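Local coordinates for protein copper-containing nitrite reductase (PDB 6HBE) that probably reduces nitrite to nitric oxide with electrons from a cytochrome c, working as a copper-containing homotrimer of the multicopper oxidase family, at residues 214-226 with 231-243. Sequence-based numbering, arbitrary orientation.
Sequences TLHVVGGIFEYMY and PKNLVVGAQTALA
The edge of a cupredoxin-type beta sandwich is built here from a hairpin, strands 222-227 and 234-238, whose outer strand runs on into 241-243 to pair with 213-217 in the facing sheet. Short axes 4.7 Å apart, at 150° between 224-226 and 234-236, identify the hairpin as antiparallel. Met225 and Val235 form a hydrogen-bonded pair, as do Phe222 and Ala238, with Met225 N reaching Val235 O at 2.8 Å. Phe222 faces both Gly237 and Ala238, a G1 beta bulge at the corner where the chain passes between sheets; the positive phi of Gly237 favours glycine there.

Met225 points into the space between the two sheets. Its chain bends at chi3 and puts CE 3.6 Å from Ala238 CB, while SD lies 3.9 Å from Ala241 CB. Met225 thus bridges the sheets, touching Val235 and Ala238 on one and Ala241 on the other, and Trp249 of strand 248-254 also touches it. On the other face of the hairpin Tyr226 and Leu234 lie side by side, Leu234 CD1 obliquely placed 3.7 Å from Tyr226 CE2; the phenol OH is held by Glu252.

His216, close to a bound copper ion, is held by one hydrogen bond to residues 231-243. With CG anti to the backbone N (chi1 171°), ND1 donates to Gln239 O at 2.8 Å, and the acceptor lies within 6° of the ring plane, which helps fix the ring's rotation. A leucine in place of His216 would probably leave Gln239 O without this ring donor and the 239-240 loop less firmly tied to strand 213-217. Nearby, Thr214 CB packs on Thr240 CG2 at 3.8 Å; Thr214 OG1 bonds to Pro245 O and Thr240 OG1 to Asp247 OD1, both of a neighbouring subunit.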
ATOM      1  N   THR C 214      10.711   4.946  -5.198  1.00 17.82           N
ATOM      2  CA  THR C 214      11.582   4.631  -6.332  1.00 17.63           C
ATOM      3  C   THR C 214      12.155   5.960  -6.826  1.00 16.43           C
ATOM      4  O   THR C 214      11.552   6.643  -7.665  1.00 17.54           O
ATOM      5  CB  THR C 214      10.881   3.832  -7.478  1.00 17.72           C
ATOM      6  OG1 THR C 214       9.588   4.390  -7.762  1.00 17.35           O
ATOM      7  CG2 THR C 214      10.688   2.360  -7.055  1.00 18.44           C
ATOM      8  N   LEU C 215      13.330   6.318  -6.314  1.00 17.37           N
ATOM      9  CA  LEU C 215      13.928   7.641  -6.615  1.00 18.98           C
ATOM     10  C   LEU C 215      14.440   7.703  -8.051  1.00 18.92           C
ATOM     11  O   LEU C 215      15.024   6.741  -8.525  1.00 18.67           O
ATOM     12  CB  LEU C 215      15.058   8.002  -5.655  1.00 19.85           C
ATOM     13  CG  LEU C 215      15.489   9.474  -5.634  1.00 20.12           C
ATOM     14  CD1 LEU C 215      14.415  10.363  -5.055  1.00 21.21           C
ATOM     15  CD2 LEU C 215      16.750   9.655  -4.819  1.00 20.54           C
ATOM     16  N   HIS C 216      14.187   8.827  -8.720  1.00 17.97           N
ATOM     17  CA  HIS C 216      14.430   8.983 -10.167  1.00 19.51           C
ATOM     18  C   HIS C 216      14.862  10.434 -10.469  1.00 18.67           C
ATOM     19  O   HIS C 216      14.405  11.355  -9.780  1.00 19.64           O
ATOM     20  CB  HIS C 216      13.154   8.609 -10.942  1.00 19.34           C
ATOM     21  CG  HIS C 216      13.193   8.934 -12.412  1.00 20.48           C
ATOM     22  ND1 HIS C 216      13.934   8.208 -13.328  1.00 21.54           N
ATOM     23  CD2 HIS C 216      12.541   9.886 -13.124  1.00 21.65           C
ATOM     24  CE1 HIS C 216      13.751   8.710 -14.538  1.00 22.05           C
ATOM     25  NE2 HIS C 216      12.907   9.732 -14.443  1.00 22.31           N
ATOM     26  N   VAL C 217      15.710  10.634 -11.485  1.00 19.53           N
ATOM     27  CA  VAL C 217      15.969  11.996 -12.046  1.00 20.57           C
ATOM     28  C   VAL C 217      15.582  12.037 -13.535  1.00 20.90           C
ATOM     29  O   VAL C 217      16.099  11.254 -14.311  1.00 20.11           O
ATOM     30  CB  VAL C 217      17.454  12.464 -11.880  1.00 22.80           C
ATOM     31  CG1 VAL C 217      17.668  13.826 -12.565  1.00 24.08           C
ATOM     32  CG2 VAL C 217      17.826  12.610 -10.431  1.00 23.92           C
ATOM     33  N   VAL C 218      14.649  12.932 -13.905  1.00 21.49           N
ATOM     34  CA  VAL C 218      14.180  13.074 -15.300  1.00 22.49           C
ATOM     35  C   VAL C 218      15.328  13.653 -16.122  1.00 23.04           C
ATOM     36  O   VAL C 218      15.810  14.755 -15.829  1.00 21.34           O
ATOM     37  CB  VAL C 218      12.946  14.010 -15.403  1.00 23.21           C
ATOM     38  CG1 VAL C 218      12.402  14.070 -16.838  1.00 23.29           C
ATOM     39  CG2 VAL C 218      11.842  13.564 -14.445  1.00 24.67           C
ATOM     40  N   GLY C 219      15.776  12.896 -17.126  1.00 22.82           N
ATOM     41  CA  GLY C 219      16.946  13.248 -17.919  1.00 23.02           C
ATOM     42  C   GLY C 219      18.222  12.628 -17.404  1.00 22.69           C
ATOM     43  O   GLY C 219      19.312  12.969 -17.869  1.00 23.13           O
ATOM     44  N   GLY C 220      18.131  11.715 -16.435  1.00 22.07           N
ATOM     45  CA  GLY C 220      19.328  11.025 -15.950  1.00 20.74           C
ATOM     46  C   GLY C 220      19.205   9.524 -15.752  1.00 21.15           C
ATOM     47  O   GLY C 220      18.136   9.013 -15.417  1.00 20.33           O
ATOM     48  N   ILE C 221      20.315   8.807 -15.928  1.00 20.88           N
ATOM     49  CA  ILE C 221      20.433   7.394 -15.547  1.00 22.87           C
ATOM     50  C   ILE C 221      21.561   7.366 -14.541  1.00 24.66           C
ATOM     51  O   ILE C 221      22.676   7.773 -14.888  1.00 25.00           O
ATOM     52  CB  ILE C 221      20.755   6.489 -16.784  1.00 22.73           C
ATOM     53  CG1 ILE C 221      19.584   6.539 -17.775  1.00 23.93           C
ATOM     54  CG2 ILE C 221      20.994   5.042 -16.390  1.00 23.18           C
ATOM     55  CD1 ILE C 221      19.779   5.774 -19.073  1.00 24.60           C
ATOM     56  N   PHE C 222      21.278   6.919 -13.306  1.00 23.17           N
ATOM     57  CA  PHE C 222      22.266   6.920 -12.226  1.00 22.04           C
ATOM     58  C   PHE C 222      23.413   5.973 -12.572  1.00 22.24           C
ATOM     59  O   PHE C 222      23.205   4.798 -12.894  1.00 22.96           O
ATOM     60  CB  PHE C 222      21.668   6.524 -10.849  1.00 22.08           C
ATOM     61  CG  PHE C 222      20.521   7.395 -10.383  1.00 21.84           C
ATOM     62  CD1 PHE C 222      20.619   8.769 -10.408  1.00 22.73           C
ATOM     63  CD2 PHE C 222      19.376   6.823  -9.862  1.00 22.77           C
ATOM     64  CE1 PHE C 222      19.579   9.580  -9.950  1.00 24.42           C
ATOM     65  CE2 PHE C 222      18.324   7.619  -9.413  1.00 23.90           C
ATOM     66  CZ  PHE C 222      18.436   9.002  -9.436  1.00 23.74           C
ATOM     67  N   GLU C 223      24.636   6.484 -12.502  1.00 23.31           N
ATOM     68  CA  GLU C 223      25.790   5.707 -12.955  1.00 23.14           C
ATOM     69  C   GLU C 223      26.147   4.590 -11.976  1.00 22.74           C
ATOM     70  O   GLU C 223      26.307   3.425 -12.382  1.00 22.22           O
ATOM     71  CB  GLU C 223      26.977   6.627 -13.215  1.00 26.79           C
ATOM     72  CG  GLU C 223      26.587   7.787 -14.154  1.00 27.96           C
ATOM     73  CD  GLU C 223      27.756   8.499 -14.768  1.00 31.38           C
ATOM     74  OE1 GLU C 223      28.678   7.807 -15.250  1.00 31.47           O
ATOM     75  OE2 GLU C 223      27.744   9.749 -14.772  1.00 32.22           O
ATOM     76  N   TYR C 224      26.294   4.951 -10.702  1.00 21.21           N
ATOM     77  CA  TYR C 224      26.630   3.990  -9.639  1.00 24.15           C
ATOM     78  C   TYR C 224      25.743   4.247  -8.423  1.00 22.12           C
ATOM     79  O   TYR C 224      25.576   5.381  -8.041  1.00 23.68           O
ATOM     80  CB  TYR C 224      28.095   4.140  -9.192  1.00 25.11           C
ATOM     81  CG  TYR C 224      29.135   4.129 -10.301  1.00 27.67           C
ATOM     82  CD1 TYR C 224      29.175   3.105 -11.251  1.00 29.60           C
ATOM     83  CD2 TYR C 224      30.123   5.127 -10.366  1.00 30.16           C
ATOM     84  CE1 TYR C 224      30.134   3.095 -12.278  1.00 31.07           C
ATOM     85  CE2 TYR C 224      31.094   5.128 -11.390  1.00 31.30           C
ATOM     86  CZ  TYR C 224      31.091   4.115 -12.341  1.00 32.57           C
ATOM     87  OH  TYR C 224      32.060   4.114 -13.333  1.00 34.58           O
ATOM     88  N   MET C 225      25.229   3.190  -7.798  1.00 22.74           N
ATOM     89  CA  MET C 225      24.462   3.290  -6.558  1.00 22.44           C
ATOM     90  C   MET C 225      24.952   2.245  -5.561  1.00 21.68           C
ATOM     91  O   MET C 225      25.366   1.179  -5.950  1.00 21.47           O
ATOM     92  CB  MET C 225      22.963   3.074  -6.798  1.00 23.11           C
ATOM     93  CG  MET C 225      22.419   3.686  -8.061  1.00 23.34           C
ATOM     94  SD  MET C 225      20.621   3.799  -8.140  1.00 24.31           S
ATOM     95  CE  MET C 225      20.159   2.089  -7.920  1.00 22.50           C
ATOM     96  N   TYR C 226      24.843   2.562  -4.275  1.00 21.11           N
ATOM     97  CA  TYR C 226      25.313   1.697  -3.203  1.00 21.99           C
ATOM     98  C   TYR C 226      24.190   1.481  -2.200  1.00 20.19           C
ATOM     99  O   TYR C 226      23.791   2.420  -1.504  1.00 20.55           O
ATOM    100  CB  TYR C 226      26.548   2.324  -2.543  1.00 22.33           C
ATOM    101  CG  TYR C 226      27.598   2.733  -3.557  1.00 24.14           C
ATOM    102  CD1 TYR C 226      27.577   4.003  -4.142  1.00 25.67           C
ATOM    103  CD2 TYR C 226      28.606   1.848  -3.944  1.00 23.71           C
ATOM    104  CE1 TYR C 226      28.533   4.373  -5.094  1.00 27.01           C
ATOM    105  CE2 TYR C 226      29.560   2.210  -4.886  1.00 25.38           C
ATOM    106  CZ  TYR C 226      29.532   3.462  -5.454  1.00 27.17           C
ATOM    107  OH  TYR C 226      30.477   3.828  -6.390  1.00 30.21           O
ATOM    108  N   PRO C 231      29.929   0.917   0.248  1.00 27.75           N
ATOM    109  CA  PRO C 231      30.595   0.782  -1.067  1.00 28.30           C
ATOM    110  C   PRO C 231      30.591  -0.589  -1.718  1.00 26.26           C
ATOM    111  O   PRO C 231      30.680  -0.649  -2.933  1.00 27.85           O
ATOM    112  CB  PRO C 231      32.046   1.200  -0.791  1.00 30.41           C
ATOM    113  CG  PRO C 231      31.964   2.086   0.386  1.00 30.22           C
ATOM    114  CD  PRO C 231      30.828   1.556   1.237  1.00 30.04           C
ATOM    115  N   LYS C 232      30.491  -1.672  -0.943  1.00 27.08           N
ATOM    116  CA  LYS C 232      30.468  -3.029  -1.495  1.00 27.88           C
ATOM    117  C   LYS C 232      29.188  -3.403  -2.254  1.00 27.31           C
ATOM    118  O   LYS C 232      29.204  -4.294  -3.104  1.00 27.10           O
ATOM    119  CB  LYS C 232      30.633  -4.088  -0.396  1.00 34.05           C
ATOM    120  CG  LYS C 232      31.866  -3.975   0.487  1.00 37.41           C
ATOM    121  CD  LYS C 232      33.159  -3.956  -0.289  1.00 41.09           C
ATOM    122  CE  LYS C 232      34.320  -3.818   0.681  1.00 45.17           C
ATOM    123  NZ  LYS C 232      35.594  -3.624  -0.061  1.00 47.33           N
ATOM    124  N   ASN C 233      28.083  -2.740  -1.945  1.00 25.53           N
ATOM    125  CA  ASN C 233      26.770  -3.106  -2.484  1.00 24.22           C
ATOM    126  C   ASN C 233      26.421  -2.313  -3.777  1.00 24.38           C
ATOM    127  O   ASN C 233      25.392  -1.592  -3.837  1.00 22.35           O
ATOM    128  CB  ASN C 233      25.692  -2.866  -1.416  1.00 21.98           C
ATOM    129  CG  ASN C 233      25.891  -3.680  -0.140  1.00 23.52           C
ATOM    130  OD1 ASN C 233      26.414  -4.790  -0.145  1.00 24.00           O
ATOM    131  ND2 ASN C 233      25.418  -3.140   0.965  1.00 22.63           N
ATOM    132  N   LEU C 234      27.252  -2.487  -4.811  1.00 23.03           N
ATOM    133  CA  LEU C 234      27.177  -1.695  -6.049  1.00 23.89           C
ATOM    134  C   LEU C 234      26.125  -2.192  -7.060  1.00 24.39           C
ATOM    135  O   LEU C 234      26.047  -3.376  -7.346  1.00 24.23           O
ATOM    136  CB  LEU C 234      28.549  -1.667  -6.748  1.00 25.72           C
ATOM    137  CG  LEU C 234      28.668  -0.956  -8.114  1.00 24.29           C
ATOM    138  CD1 LEU C 234      28.410   0.536  -7.976  1.00 24.85           C
ATOM    139  CD2 LEU C 234      30.048  -1.199  -8.713  1.00 26.76           C
ATOM    140  N   VAL C 235      25.324  -1.250  -7.581  1.00 23.67           N
ATOM    141  CA  VAL C 235      24.354  -1.450  -8.645  1.00 22.98           C
ATOM    142  C   VAL C 235      24.676  -0.377  -9.675  1.00 22.57           C
ATOM    143  O   VAL C 235      24.936   0.778  -9.285  1.00 23.43           O
ATOM    144  CB  VAL C 235      22.910  -1.210  -8.086  1.00 24.73           C
ATOM    145  CG1 VAL C 235      21.852  -1.308  -9.182  1.00 25.71           C
ATOM    146  CG2 VAL C 235      22.611  -2.173  -6.946  1.00 26.31           C
ATOM    147  N   VAL C 236      24.686  -0.720 -10.967  1.00 21.79           N
ATOM    148  CA  VAL C 236      25.033   0.257 -12.002  1.00 22.84           C
ATOM    149  C   VAL C 236      23.885   0.539 -12.981  1.00 21.70           C
ATOM    150  O   VAL C 236      23.056  -0.337 -13.253  1.00 20.41           O
ATOM    151  CB  VAL C 236      26.311  -0.149 -12.793  1.00 26.13           C
ATOM    152  CG1 VAL C 236      27.435  -0.518 -11.837  1.00 27.46           C
ATOM    153  CG2 VAL C 236      26.067  -1.306 -13.743  1.00 28.39           C
ATOM    154  N   GLY C 237      23.891   1.744 -13.557  1.00 20.76           N
ATOM    155  CA  GLY C 237      23.021   2.065 -14.681  1.00 21.29           C
ATOM    156  C   GLY C 237      21.515   1.980 -14.455  1.00 21.66           C
ATOM    157  O   GLY C 237      20.796   1.322 -15.238  1.00 21.58           O
ATOM    158  N   ALA C 238      21.045   2.688 -13.432  1.00 20.46           N
ATOM    159  CA  ALA C 238      19.668   2.563 -12.958  1.00 20.87           C
ATOM    160  C   ALA C 238      18.781   3.796 -13.183  1.00 19.76           C
ATOM    161  O   ALA C 238      19.168   4.951 -12.897  1.00 21.19           O
ATOM    162  CB  ALA C 238      19.672   2.182 -11.477  1.00 20.88           C
ATOM    163  N   GLN C 239      17.579   3.542 -13.666  1.00 19.24           N
ATOM    164  CA  GLN C 239      16.546   4.590 -13.751  1.00 19.08           C
ATOM    165  C   GLN C 239      15.835   4.880 -12.424  1.00 20.26           C
ATOM    166  O   GLN C 239      15.193   5.926 -12.296  1.00 19.56           O
ATOM    167  CB  GLN C 239      15.515   4.256 -14.844  1.00 19.60           C
ATOM    168  CG  GLN C 239      14.434   3.254 -14.439  1.00 20.00           C
ATOM    169  CD  GLN C 239      13.900   2.464 -15.609  1.00 21.86           C
ATOM    170  OE1 GLN C 239      13.054   2.936 -16.369  1.00 18.48           O
ATOM    171  NE2 GLN C 239      14.363   1.239 -15.739  1.00 21.22           N
ATOM    172  N   THR C 240      15.905   3.938 -11.479  1.00 19.70           N
ATOM    173  CA  THR C 240      15.268   4.034 -10.186  1.00 19.59           C
ATOM    174  C   THR C 240      16.163   3.435  -9.075  1.00 19.98           C
ATOM    175  O   THR C 240      16.943   2.518  -9.337  1.00 20.23           O
ATOM    176  CB  THR C 240      13.918   3.273 -10.143  1.00 20.45           C
ATOM    177  OG1 THR C 240      14.037   2.020 -10.806  1.00 23.13           O
ATOM    178  CG2 THR C 240      12.809   4.077 -10.746  1.00 21.76           C
ATOM    179  N   ALA C 241      16.014   3.969  -7.858  1.00 19.33           N
ATOM    180  CA  ALA C 241      16.573   3.418  -6.634  1.00 19.70           C
ATOM    181  C   ALA C 241      15.421   3.002  -5.688  1.00 19.37           C
ATOM    182  O   ALA C 241      14.798   3.853  -5.047  1.00 18.71           O
ATOM    183  CB  ALA C 241      17.469   4.444  -5.968  1.00 19.77           C
ATOM    184  N   LEU C 242      15.119   1.711  -5.665  1.00 19.51           N
ATOM    185  CA  LEU C 242      14.034   1.133  -4.856  1.00 19.65           C
ATOM    186  C   LEU C 242      14.395   1.186  -3.333  1.00 18.76           C
ATOM    187  O   LEU C 242      15.463   0.710  -2.935  1.00 17.47           O
ATOM    188  CB  LEU C 242      13.793  -0.323  -5.297  1.00 20.50           C
ATOM    189  CG  LEU C 242      12.774  -1.110  -4.468  1.00 19.92           C
ATOM    190  CD1 LEU C 242      11.376  -0.519  -4.606  1.00 20.76           C
ATOM    191  CD2 LEU C 242      12.756  -2.568  -4.827  1.00 21.92           C
ATOM    192  N   ALA C 243      13.525   1.790  -2.519  1.00 17.60           N
ATOM    193  CA  ALA C 243      13.746   1.923  -1.058  1.00 17.62           C
ATOM    194  C   ALA C 243      12.462   1.774  -0.266  1.00 17.98           C
ATOM    195  O   ALA C 243      11.560   2.643  -0.349  1.00 16.63           O
ATOM    196  CB  ALA C 243      14.419   3.257  -0.754  1.00 17.88           C
TER
HETATM  197  O   HOH W   1      17.071   8.416 -12.822  1.00 20.70           O